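Side-chain contacts in telomere length regulator taz1 (Schizosaccharomyces pombe, PDB 4ZMI), which binds double-stranded telomeric DNA, regulates telomere length, and is required for repression of telomere-adjacent genes and for normal meiosis or sporulation: residues T75-Y80 with L120-L125; D140-F145 with C193-S198; F166-S169 with S175-A178; L171-L176 with N180-Q185. All blocks are in the same frame, centred on the assembly; numbering follows the deposited sequence.

In the fold
All four contacts lie in the helical domain of Taz1, whose sequence is assigned to the TRF family. Interaction 1 comes first along the chain, joining the start of helix 78-83 to helix 118-130, its centre about 5 Å from the centre of the chain. Helix 137-154 then follows and opens interaction 2, whose partner, helix 192-203, comes after interactions 3 and 4. These last two share Ser175 and Leu176 at the start of helix 176-182, and their centres are about 7 Å apart. The centre of interaction 1 lies about 11 Å from that of interaction 4. The magnesium loop packs on the start of helix 78-83 through Pro172 and Tyr173, and Phe166 of interaction 3 on Phe145.

Interaction 1: residues T75-Y80 with L120-L125; sequences TIFFSY and LRSIVL
The Phe77 ring meets Ser122 obliquely through CZ, which lies 3.5 Å from Ser122 CB, with the neighbouring CE2 close to the same carbon. The ring of Phe78, next along the chain, turns elsewhere and takes Ile76 CG2 over one face, 4.1 Å above its plane. This is buried packing in the helical domain of Taz1, where the loop leading into helix 78-83 passes the flank of helix 118-130. Phe77 occupies the N-cap position of that shorter helix. With CG anti to the carbonyl carbon (chi1 -69°), its ring reaches back toward Ser122 and also packs on Pro172. Asp126, one turn beyond Ser122, accepts hydrogen bonds from Phe78 N and Ser79 OG, so its carboxylate sits at the start of helix 78-83, where the helix dipole would probably favour the charged form. Replacing Phe77 with a serine would probably open a gap between Ser122 and Pro172 and leave the two without the ring that joins them. Thr75 approaches the same helix with its two branches divided: CG2 rests 3.8 Å from Ser122 CB, while OG1 passes Ile123 CG1 and finds its polar partner in Thr105 OG1 on helix 95-107. Ser122 likewise turns its hydroxyl to other partners: OG bonds with Cys170 O and with Leu118 O, a turn earlier in its own helix, and its single proton must be shared or alternate between the two carbonyls, although Phe77 CZ stands only 3.7 Å from Ser122 OG.

Interaction 2: residues D140-F145 with C193-S198; sequences DALVLF and CDFLKS
Leu196 lays its CD2 methyl over one face of the Phe145 ring, a CH-pi contact with the carbon 4.0 Å from the ring centroid and 25° off the normal. The methyl is displaced toward the rim, close to CD2 and CE2 of the phenylalanine, and the two side chains cross at about a right angle. Phe195 is met differently: Leu142 CD2 comes to the edge of its ring, near the ring plane, 3.8 Å from Phe195 CD2. The same leucine methyl, Leu142 CD2, stands 4.1 Å from Leu196 CD2, which links the two aromatic contacts into one apolar patch. Phe145 gets its reach from CG lying anti to the backbone N (chi1 -175°), and its side chain also packs on Val124, Leu125 and Phe166. Leu196 in turn leans on Trp187. Toward Phe195 the patch runs out to the surface, since that ring is exposed. The two short helical segments run in the same direction, 24° apart, with their axes separated by 11.6 Å, and across that spacing the contacts are made by side chains. It is apolar helix-on-helix packing, here joining helices 137-154 and 192-203 of the helical domain.

Interaction 3: residues F166-S169 with S175-A178; sequences FILS and SLDA
Leu168 and Leu176 cross obliquely, and the CD2 methyl of Leu176 slips in beside the branch point of the other leucine, 4.0 Å from Leu168 CG. Ile167 offers a second surface to that methyl from a different direction: its side chain stands at about a right angle to Leu176, with Ile167 CG2 lying 4.1 Å from Leu176 CD2. One methyl thus settles against two consecutive residues near the end of helix 163-168. Leu168 spreads its own two methyls along the backbone opposite. Leu168 CD1 lies near Ser175 CA and Leu176 N, while Leu168 CD2 comes within 3.7 Å of Ser175 C, the carbonyl carbon, so much of its contact is with main chain. CG lies anti to the carbonyl carbon of Leu168 (chi1 -64°), which carries the branched end toward Ser175. Ser175 points its CB away from the leucines and is occupied with its own helix: Ser175 OG accepts from Ala178 N at 3.0 Å, with an N-H...O angle of 162°. The backbone of Leu168 has another duty, for Leu168 O belongs to the magnesium site. Leu176 also reaches Cys193 on helix 192-203. Two short successive helices are thus joined by a metal-binding loop, the second beginning at a serine N-cap with a capping bond.

Interaction 4: residues L171-L176 with N180-Q185; sequences LPYTSL and NVVCGQ. With MG (magnesium ion), chain B.
The magnesium-binding loop between helices 163-168 and 176-182 is packed against the end of the second helix by Tyr173, whose ring receives Val182 on one face. Val182 CG2 stands 3.9 Å from the Tyr173 ring centroid and 20° off the normal, a CH-pi contact displaced toward the hydroxyl end, where Tyr173 CZ is the nearest ring atom at 3.7 Å. Val182 CG1 reaches the same ring near CE2. The opposite face is taken by Pro172 CG, 4.0 Å above the plane, so the ring is sandwiched between aliphatic carbons and its hydroxyl is held by Ser79 OG of helix 78-83. With an alanine at Tyr173, Pro172 and Val182 would probably face a gap and Ser79 would lose one of its hydrogen-bond partners. The site itself is built from main-chain carbonyls: Leu171 O binds the magnesium ion at 2.4 Å and Tyr173 O at 2.5 Å, a water also coordinates, and Leu168 is the third residue of the site. Two carbonyls with a single residue between them point at the same metal, consistent with a tight bend of the chain ahead of the helix. Further on, Leu176 O and Asn180 N are 3.7 Å apart, and a water links Leu176 to the Asn180 side chain. This water donates to Leu176 O at 3.1 Å and to Asn180 OD1 at 2.9 Å; the amide is brought to it by a side chain whose CG lies anti to the carbonyl carbon (chi1 -66°).

Interaction 1: residues T75-Y80 with L120-L125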
loop_
_atom_site.group_PDB
_atom_site.type_symbol
_atom_site.label_atom_id
_atom_site.label_comp_id
_atom_site.label_asym_id
_atom_site.label_seq_id
_atom_site.Cartn_x
_atom_site.Cartn_y
_atom_site.Cartn_z
ATOM N N THR A 75 -6.725 -0.000 3.479
ATOM C CA THR A 75 -6.007 1.259 3.394
ATOM C C THR A 75 -6.841 2.241 2.569
ATOM O O THR A 75 -7.977 1.954 2.196
ATOM C CB THR A 75 -4.638 1.046 2.723
ATOM O OG1 THR A 75 -3.917 2.277 2.695
ATOM C CG2 THR A 75 -4.856 0.600 1.309
ATOM N N ILE A 76 -6.260 3.397 2.298
ATOM C CA ILE A 76 -6.955 4.483 1.639
ATOM C C ILE A 76 -6.642 4.505 0.158
ATOM O O ILE A 76 -5.490 4.342 -0.235
ATOM C CB ILE A 76 -6.470 5.817 2.187
ATOM C CG1 ILE A 76 -6.747 5.911 3.687
ATOM C CG2 ILE A 76 -7.105 6.959 1.409
ATOM C CD1 ILE A 76 -8.214 5.838 4.031
ATOM N N PHE A 77 -7.654 4.743 -0.667
ATOM C CA PHE A 77 -7.455 4.765 -2.102
ATOM C C PHE A 77 -7.686 6.112 -2.725
ATOM O O PHE A 77 -8.833 6.534 -2.933
ATOM C CB PHE A 77 -8.314 3.698 -2.752
ATOM C CG PHE A 77 -7.850 2.328 -2.427
ATOM C CD1 PHE A 77 -8.280 1.699 -1.279
ATOM C CD2 PHE A 77 -6.902 1.702 -3.232
ATOM C CE1 PHE A 77 -7.829 0.435 -0.961
ATOM C CE2 PHE A 77 -6.436 0.444 -2.938
ATOM C CZ PHE A 77 -6.891 -0.204 -1.785
ATOM N N PHE A 78 -6.580 6.775 -3.046
ATOM C CA PHE A 78 -6.642 8.108 -3.610
ATOM C C PHE A 78 -7.246 8.108 -5.004
ATOM O O PHE A 78 -7.936 9.059 -5.390
ATOM C CB PHE A 78 -5.278 8.793 -3.552
ATOM C CG PHE A 78 -4.845 9.131 -2.151
ATOM C CD1 PHE A 78 -3.959 8.323 -1.471
ATOM C CD2 PHE A 78 -5.362 10.241 -1.502
ATOM C CE1 PHE A 78 -3.582 8.618 -0.178
ATOM C CE2 PHE A 78 -4.985 10.543 -0.216
ATOM C CZ PHE A 78 -4.094 9.735 0.449
ATOM N N SER A 79 -7.039 7.032 -5.748
ATOM C CA SER A 79 -7.704 6.938 -7.040
ATOM C C SER A 79 -9.218 6.892 -6.863
ATOM O O SER A 79 -9.948 7.450 -7.657
ATOM C CB SER A 79 -7.243 5.712 -7.823
ATOM O OG SER A 79 -7.565 4.509 -7.148
ATOM N N TYR A 80 -9.678 6.215 -5.821
ATOM C CA TYR A 80 -11.106 6.077 -5.589
ATOM C C TYR A 80 -11.705 7.420 -5.156
ATOM O O TYR A 80 -12.684 7.878 -5.719
ATOM C CB TYR A 80 -11.325 5.019 -4.520
ATOM C CG TYR A 80 -12.759 4.681 -4.217
ATOM C CD1 TYR A 80 -13.342 3.542 -4.738
ATOM C CD2 TYR A 80 -13.508 5.472 -3.371
ATOM C CE1 TYR A 80 -14.640 3.207 -4.452
ATOM C CE2 TYR A 80 -14.834 5.156 -3.080
ATOM C CZ TYR A 80 -15.389 4.023 -3.623
ATOM O OH TYR A 80 -16.675 3.689 -3.324
ATOM N N LEU A 120 0.586 -3.130 0.981
ATOM C CA LEU A 120 1.591 -2.460 0.163
ATOM C C LEU A 120 1.196 -2.611 -1.310
ATOM O O LEU A 120 1.301 -1.665 -2.098
ATOM C CB LEU A 120 2.967 -3.062 0.429
ATOM C CG LEU A 120 3.470 -2.651 1.801
ATOM C CD1 LEU A 120 4.785 -3.351 2.167
ATOM C CD2 LEU A 120 3.638 -1.154 1.819
ATOM N N ARG A 121 0.701 -3.793 -1.676
ATOM C CA ARG A 121 0.233 -3.981 -3.040
ATOM C C ARG A 121 -0.833 -2.938 -3.385
ATOM O O ARG A 121 -0.778 -2.309 -4.456
ATOM C CB ARG A 121 -0.312 -5.384 -3.251
ATOM C CG ARG A 121 -0.286 -5.787 -4.701
ATOM C CD ARG A 121 -1.005 -7.089 -4.916
ATOM N NE ARG A 121 -0.498 -8.096 -4.009
ATOM C CZ ARG A 121 -1.026 -9.299 -3.883
ATOM N NH1 ARG A 121 -2.064 -9.631 -4.629
ATOM N NH2 ARG A 121 -0.507 -10.156 -3.022
ATOM N N SER A 122 -1.777 -2.734 -2.463
ATOM C CA SER A 122 -2.844 -1.758 -2.679
ATOM C C SER A 122 -2.248 -0.390 -2.883
ATOM O O SER A 122 -2.636 0.318 -3.797
ATOM C CB SER A 122 -3.786 -1.718 -1.464
ATOM O OG SER A 122 -4.469 -2.940 -1.385
ATOM N N ILE A 123 -1.321 -0.004 -2.006
ATOM C CA ILE A 123 -0.782 1.353 -2.070
ATOM C C ILE A 123 -0.014 1.588 -3.359
ATOM O O ILE A 123 -0.226 2.606 -4.012
ATOM C CB ILE A 123 0.077 1.685 -0.845
ATOM C CG1 ILE A 123 -0.776 1.567 0.409
ATOM C CG2 ILE A 123 0.651 3.097 -0.934
ATOM C CD1 ILE A 123 0.036 1.464 1.671
ATOM N N VAL A 124 0.866 0.652 -3.729
ATOM C CA VAL A 124 1.595 0.760 -4.995
ATOM C C VAL A 124 0.660 0.850 -6.224
ATOM O O VAL A 124 0.851 1.701 -7.078
ATOM C CB VAL A 124 2.591 -0.418 -5.183
ATOM C CG1 VAL A 124 3.295 -0.329 -6.542
ATOM C CG2 VAL A 124 3.606 -0.441 -4.063
ATOM N N LEU A 125 -0.347 -0.024 -6.310
ATOM C CA LEU A 125 -1.287 0.000 -7.432
ATOM C C LEU A 125 -2.072 1.303 -7.427
ATOM O O LEU A 125 -2.338 1.870 -8.482
ATOM C CB LEU A 125 -2.256 -1.189 -7.406
ATOM C CG LEU A 125 -1.658 -2.547 -7.819
ATOM C CD1 LEU A 125 -2.559 -3.653 -7.326
ATOM C CD2 LEU A 125 -1.479 -2.683 -9.332
#

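Interaction 2: residues D140-F145 with C193-S198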
loop_
_atom_site.group_PDB
_atom_site.type_symbol
_atom_site.label_atom_id
_atom_site.label_comp_id
_atom_site.label_asym_id
_atom_site.label_seq_id
_atom_site.Cartn_x
_atom_site.Cartn_y
_atom_site.Cartn_z
ATOM N N ASP A 140 9.659 4.539 -9.371
ATOM C CA ASP A 140 9.802 3.915 -8.055
ATOM C C ASP A 140 8.644 2.959 -7.716
ATOM O O ASP A 140 8.843 1.938 -7.055
ATOM C CB ASP A 140 9.910 5.000 -6.968
ATOM C CG ASP A 140 11.141 5.907 -7.147
ATOM O OD1 ASP A 140 11.881 5.748 -8.152
ATOM O OD2 ASP A 140 11.363 6.793 -6.291
ATOM N N ALA A 141 7.432 3.297 -8.146
ATOM C CA ALA A 141 6.282 2.446 -7.861
ATOM C C ALA A 141 6.334 1.171 -8.703
ATOM O O ALA A 141 6.024 0.085 -8.216
ATOM C CB ALA A 141 4.982 3.202 -8.081
ATOM N N LEU A 142 6.740 1.292 -9.958
ATOM C CA LEU A 142 6.958 0.098 -10.770
ATOM C C LEU A 142 7.998 -0.821 -10.145
ATOM O O LEU A 142 7.832 -2.044 -10.117
ATOM C CB LEU A 142 7.364 0.471 -12.186
ATOM C CG LEU A 142 6.155 1.022 -12.942
ATOM C CD1 LEU A 142 6.552 1.563 -14.313
ATOM C CD2 LEU A 142 5.098 -0.054 -13.070
ATOM N N VAL A 143 9.059 -0.240 -9.606
ATOM C CA VAL A 143 10.143 -1.071 -9.099
ATOM C C VAL A 143 9.689 -1.791 -7.835
ATOM O O VAL A 143 9.847 -3.010 -7.704
ATOM C CB VAL A 143 11.437 -0.257 -8.895
ATOM C CG1 VAL A 143 12.507 -1.107 -8.247
ATOM C CG2 VAL A 143 11.925 0.272 -10.247
ATOM N N LEU A 144 9.075 -1.044 -6.930
ATOM C CA LEU A 144 8.527 -1.634 -5.728
ATOM C C LEU A 144 7.471 -2.687 -6.090
ATOM O O LEU A 144 7.344 -3.708 -5.428
ATOM C CB LEU A 144 7.953 -0.542 -4.850
ATOM C CG LEU A 144 7.654 -0.984 -3.423
ATOM C CD1 LEU A 144 8.922 -1.384 -2.716
ATOM C CD2 LEU A 144 6.941 0.126 -2.652
ATOM N N PHE A 145 6.744 -2.459 -7.174
ATOM C CA PHE A 145 5.733 -3.429 -7.602
ATOM C C PHE A 145 6.371 -4.748 -8.014
ATOM O O PHE A 145 5.885 -5.818 -7.651
ATOM C CB PHE A 145 4.830 -2.886 -8.720
ATOM C CG PHE A 145 3.706 -3.819 -9.085
ATOM C CD1 PHE A 145 2.491 -3.769 -8.406
ATOM C CD2 PHE A 145 3.867 -4.772 -10.074
ATOM C CE1 PHE A 145 1.464 -4.635 -8.729
ATOM C CE2 PHE A 145 2.849 -5.649 -10.391
ATOM C CZ PHE A 145 1.645 -5.580 -9.725
ATOM N N CYS A 193 -1.015 -1.669 -17.419
ATOM C CA CYS A 193 -1.613 -2.941 -17.028
ATOM C C CYS A 193 -0.919 -4.110 -17.698
ATOM O O CYS A 193 -0.699 -5.159 -17.081
ATOM C CB CYS A 193 -3.105 -2.978 -17.352
ATOM S SG CYS A 193 -3.926 -4.413 -16.599
ATOM N N ASP A 194 -0.582 -3.917 -18.968
ATOM C CA ASP A 194 0.119 -4.923 -19.751
ATOM C C ASP A 194 1.510 -5.132 -19.177
ATOM O O ASP A 194 1.992 -6.273 -19.097
ATOM C CB ASP A 194 0.181 -4.504 -21.216
ATOM C CG ASP A 194 -1.182 -4.505 -21.871
ATOM O OD1 ASP A 194 -1.976 -5.429 -21.588
ATOM O OD2 ASP A 194 -1.462 -3.581 -22.660
ATOM N N PHE A 195 2.150 -4.043 -18.752
ATOM C CA PHE A 195 3.457 -4.173 -18.097
ATOM C C PHE A 195 3.359 -5.037 -16.833
ATOM O O PHE A 195 4.216 -5.894 -16.595
ATOM C CB PHE A 195 4.073 -2.802 -17.768
ATOM C CG PHE A 195 5.458 -2.891 -17.171
ATOM C CD1 PHE A 195 6.519 -3.372 -17.923
ATOM C CD2 PHE A 195 5.692 -2.523 -15.857
ATOM C CE1 PHE A 195 7.792 -3.477 -17.376
ATOM C CE2 PHE A 195 6.950 -2.623 -15.297
ATOM C CZ PHE A 195 8.011 -3.100 -16.066
ATOM N N LEU A 196 2.303 -4.823 -16.043
ATOM C CA LEU A 196 2.126 -5.549 -14.787
ATOM C C LEU A 196 1.818 -7.008 -15.082
ATOM O O LEU A 196 2.362 -7.888 -14.432
ATOM C CB LEU A 196 1.005 -4.944 -13.933
ATOM C CG LEU A 196 1.059 -3.441 -13.667
ATOM C CD1 LEU A 196 -0.059 -3.036 -12.737
ATOM C CD2 LEU A 196 2.382 -3.064 -13.069
ATOM N N LYS A 197 0.946 -7.266 -16.055
ATOM C CA LYS A 197 0.599 -8.648 -16.397
ATOM C C LYS A 197 1.829 -9.382 -16.908
ATOM O O LYS A 197 2.021 -10.564 -16.635
ATOM C CB LYS A 197 -0.498 -8.687 -17.461
ATOM C CG LYS A 197 -1.902 -8.385 -16.952
ATOM C CD LYS A 197 -2.928 -8.524 -18.082
ATOM C CE LYS A 197 -3.280 -7.183 -18.739
ATOM N NZ LYS A 197 -4.081 -7.338 -20.006
ATOM N N SER A 198 2.652 -8.665 -17.665
ATOM C CA SER A 198 3.915 -9.203 -18.144
ATOM C C SER A 198 4.845 -9.520 -16.990
ATOM O O SER A 198 5.384 -10.624 -16.910
ATOM C CB SER A 198 4.614 -8.212 -19.072
ATOM O OG SER A 198 4.141 -8.341 -20.395
#

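Interaction 3: residues F166-S169 with S175-A178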
loop_
_atom_site.group_PDB
_atom_site.type_symbol
_atom_site.label_atom_id
_atom_site.label_comp_id
_atom_site.label_asym_id
_atom_site.label_seq_id
_atom_site.Cartn_x
_atom_site.Cartn_y
_atom_site.Cartn_z
ATOM N N PHE A 166 -4.157 -11.245 -8.830
ATOM C CA PHE A 166 -3.079 -10.579 -8.085
ATOM C C PHE A 166 -3.348 -9.070 -7.946
ATOM O O PHE A 166 -3.142 -8.489 -6.899
ATOM C CB PHE A 166 -1.743 -10.818 -8.809
ATOM C CG PHE A 166 -0.545 -10.368 -8.034
ATOM C CD1 PHE A 166 0.119 -11.249 -7.186
ATOM C CD2 PHE A 166 -0.082 -9.072 -8.146
ATOM C CE1 PHE A 166 1.215 -10.849 -6.470
ATOM C CE2 PHE A 166 1.019 -8.670 -7.424
ATOM C CZ PHE A 166 1.665 -9.555 -6.592
ATOM N N ILE A 167 -3.829 -8.453 -9.015
ATOM C CA ILE A 167 -4.109 -7.027 -9.041
ATOM C C ILE A 167 -5.433 -6.651 -8.360
ATOM O O ILE A 167 -5.458 -5.811 -7.469
ATOM C CB ILE A 167 -4.146 -6.536 -10.496
ATOM C CG1 ILE A 167 -2.720 -6.588 -11.096
ATOM C CG2 ILE A 167 -4.806 -5.146 -10.585
ATOM C CD1 ILE A 167 -2.701 -6.532 -12.602
ATOM N N LEU A 168 -6.525 -7.279 -8.776
ATOM C CA LEU A 168 -7.863 -6.884 -8.330
ATOM C C LEU A 168 -8.226 -7.260 -6.883
ATOM O O LEU A 168 -9.030 -6.589 -6.240
ATOM C CB LEU A 168 -8.904 -7.467 -9.278
ATOM C CG LEU A 168 -8.806 -6.930 -10.696
ATOM C CD1 LEU A 168 -9.618 -7.823 -11.644
ATOM C CD2 LEU A 168 -9.289 -5.462 -10.750
ATOM N N SER A 169 -7.630 -8.331 -6.374
ATOM C CA SER A 169 -7.901 -8.773 -5.024
ATOM C C SER A 169 -7.510 -7.695 -4.003
ATOM O O SER A 169 -7.946 -7.738 -2.887
ATOM C CB SER A 169 -7.107 -10.040 -4.732
ATOM O OG SER A 169 -5.727 -9.698 -4.621
ATOM N N SER A 175 -12.954 -5.021 -12.076
ATOM C CA SER A 175 -12.400 -5.611 -13.284
ATOM C C SER A 175 -11.228 -4.799 -13.800
ATOM O O SER A 175 -11.073 -3.629 -13.447
ATOM C CB SER A 175 -13.472 -5.674 -14.361
ATOM O OG SER A 175 -13.681 -4.362 -14.866
ATOM N N LEU A 176 -10.398 -5.420 -14.636
ATOM C CA LEU A 176 -9.285 -4.712 -15.259
ATOM C C LEU A 176 -9.771 -3.554 -16.137
ATOM O O LEU A 176 -9.138 -2.504 -16.197
ATOM C CB LEU A 176 -8.418 -5.671 -16.077
ATOM C CG LEU A 176 -7.637 -6.649 -15.210
ATOM C CD1 LEU A 176 -6.662 -7.469 -16.048
ATOM C CD2 LEU A 176 -6.899 -5.915 -14.080
ATOM N N ASP A 177 -10.898 -3.735 -16.810
ATOM C CA ASP A 177 -11.424 -2.665 -17.649
ATOM C C ASP A 177 -11.743 -1.459 -16.798
ATOM O O ASP A 177 -11.386 -0.333 -17.139
ATOM C CB ASP A 177 -12.685 -3.114 -18.357
ATOM C CG ASP A 177 -12.509 -3.166 -19.834
ATOM O OD1 ASP A 177 -12.422 -4.291 -20.359
ATOM O OD2 ASP A 177 -12.435 -2.082 -20.462
ATOM N N ALA A 178 -12.411 -1.726 -15.679
ATOM C CA ALA A 178 -12.810 -0.712 -14.720
ATOM C C ALA A 178 -11.635 0.168 -14.321
ATOM O O ALA A 178 -11.780 1.377 -14.140
ATOM C CB ALA A 178 -13.417 -1.372 -13.496
#

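Interaction 4: residues L171-L176 with N180-Q185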
loop_
_atom_site.group_PDB
_atom_site.type_symbol
_atom_site.label_atom_id
_atom_site.label_comp_id
_atom_site.label_asym_id
_atom_site.label_seq_id
_atom_site.Cartn_x
_atom_site.Cartn_y
_atom_site.Cartn_z
ATOM N N LEU A 171 -7.763 -4.226 -4.817
ATOM C CA LEU A 171 -8.316 -2.947 -5.274
ATOM C C LEU A 171 -9.836 -2.924 -5.107
ATOM O O LEU A 171 -10.503 -3.965 -5.256
ATOM C CB LEU A 171 -7.964 -2.674 -6.736
ATOM C CG LEU A 171 -6.475 -2.502 -7.061
ATOM C CD1 LEU A 171 -6.324 -2.428 -8.540
ATOM C CD2 LEU A 171 -5.952 -1.228 -6.437
ATOM N N PRO A 172 -10.398 -1.736 -4.805
ATOM C CA PRO A 172 -11.853 -1.611 -4.639
ATOM C C PRO A 172 -12.472 -1.435 -6.019
ATOM O O PRO A 172 -13.397 -0.653 -6.229
ATOM C CB PRO A 172 -11.997 -0.349 -3.780
ATOM C CG PRO A 172 -10.820 0.498 -4.213
ATOM C CD PRO A 172 -9.699 -0.470 -4.516
ATOM N N TYR A 173 -11.914 -2.165 -6.972
ATOM C CA TYR A 173 -12.447 -2.211 -8.315
ATOM C C TYR A 173 -12.676 -3.665 -8.692
ATOM O O TYR A 173 -12.047 -4.580 -8.127
ATOM C CB TYR A 173 -11.485 -1.520 -9.271
ATOM C CG TYR A 173 -11.110 -0.145 -8.785
ATOM C CD1 TYR A 173 -9.804 0.150 -8.381
ATOM C CD2 TYR A 173 -12.072 0.862 -8.700
ATOM C CE1 TYR A 173 -9.459 1.422 -7.918
ATOM C CE2 TYR A 173 -11.742 2.137 -8.241
ATOM C CZ TYR A 173 -10.447 2.412 -7.845
ATOM O OH TYR A 173 -10.154 3.683 -7.390
ATOM N N THR A 174 -13.583 -3.855 -9.645
ATOM C CA THR A 174 -14.163 -5.147 -9.955
ATOM C C THR A 174 -13.600 -5.799 -11.212
ATOM O O THR A 174 -13.761 -7.003 -11.405
ATOM C CB THR A 174 -15.699 -5.020 -10.123
ATOM O OG1 THR A 174 -15.993 -4.055 -11.138
ATOM C CG2 THR A 174 -16.319 -4.556 -8.831
ATOM N N SER A 175 -12.954 -5.021 -12.076
ATOM C CA SER A 175 -12.400 -5.611 -13.284
ATOM C C SER A 175 -11.228 -4.799 -13.800
ATOM O O SER A 175 -11.073 -3.629 -13.447
ATOM C CB SER A 175 -13.472 -5.674 -14.361
ATOM O OG SER A 175 -13.681 -4.362 -14.866
ATOM N N LEU A 176 -10.398 -5.420 -14.636
ATOM C CA LEU A 176 -9.285 -4.712 -15.259
ATOM C C LEU A 176 -9.771 -3.554 -16.137
ATOM O O LEU A 176 -9.138 -2.504 -16.197
ATOM C CB LEU A 176 -8.418 -5.671 -16.077
ATOM C CG LEU A 176 -7.637 -6.649 -15.210
ATOM C CD1 LEU A 176 -6.662 -7.469 -16.048
ATOM C CD2 LEU A 176 -6.899 -5.915 -14.080
ATOM N N ASN A 180 -9.374 1.146 -16.164
ATOM C CA ASN A 180 -9.204 2.139 -17.231
ATOM C C ASN A 180 -10.145 3.326 -17.056
ATOM O O ASN A 180 -9.910 4.407 -17.591
ATOM C CB ASN A 180 -9.417 1.507 -18.606
ATOM C CG ASN A 180 -8.350 0.481 -18.953
ATOM O OD1 ASN A 180 -7.158 0.686 -18.696
ATOM N ND2 ASN A 180 -8.773 -0.634 -19.540
ATOM N N VAL A 181 -11.212 3.109 -16.297
ATOM C CA VAL A 181 -12.219 4.129 -16.061
ATOM C C VAL A 181 -11.810 5.060 -14.913
ATOM O O VAL A 181 -12.188 6.237 -14.899
ATOM C CB VAL A 181 -13.610 3.475 -15.820
ATOM C CG1 VAL A 181 -14.538 4.364 -15.007
ATOM C CG2 VAL A 181 -14.250 3.083 -17.145
ATOM N N VAL A 182 -11.023 4.551 -13.963
ATOM C CA VAL A 182 -10.648 5.360 -12.802
ATOM C C VAL A 182 -9.208 5.860 -12.800
ATOM O O VAL A 182 -8.826 6.646 -11.935
ATOM C CB VAL A 182 -10.891 4.607 -11.497
ATOM C CG1 VAL A 182 -12.309 4.058 -11.482
ATOM C CG2 VAL A 182 -9.868 3.469 -11.335
ATOM N N CYS A 183 -8.407 5.428 -13.765
ATOM C CA CYS A 183 -6.976 5.720 -13.720
ATOM C C CYS A 183 -6.605 7.117 -14.206
ATOM O O CYS A 183 -7.410 7.798 -14.817
ATOM C CB CYS A 183 -6.218 4.688 -14.551
ATOM S SG CYS A 183 -6.689 4.681 -16.287
ATOM N N GLY A 184 -5.367 7.528 -13.942
ATOM C CA GLY A 184 -4.817 8.742 -14.521
ATOM C C GLY A 184 -4.254 8.496 -15.914
ATOM O O GLY A 184 -4.457 7.434 -16.499
ATOM N N GLN A 185 -3.534 9.474 -16.442
ATOM C CA GLN A 185 -3.015 9.401 -17.801
ATOM C C GLN A 185 -2.016 8.273 -17.992
ATOM O O GLN A 185 -2.058 7.567 -18.998
ATOM C CB GLN A 185 -2.364 10.724 -18.220
ATOM C CG GLN A 185 -1.906 10.756 -19.678
ATOM C CD GLN A 185 -1.058 11.975 -20.009
ATOM O OE1 GLN A 185 -0.996 12.934 -19.236
ATOM N NE2 GLN A 185 -0.393 11.938 -21.164
HETATM MG MG MG B . -11.615 -5.936 -6.134
HETATM O O HOH W 1 -6.277 -1.435 -16.845
HETATM O O HOH W 2 -11.894 -7.861 -7.565
#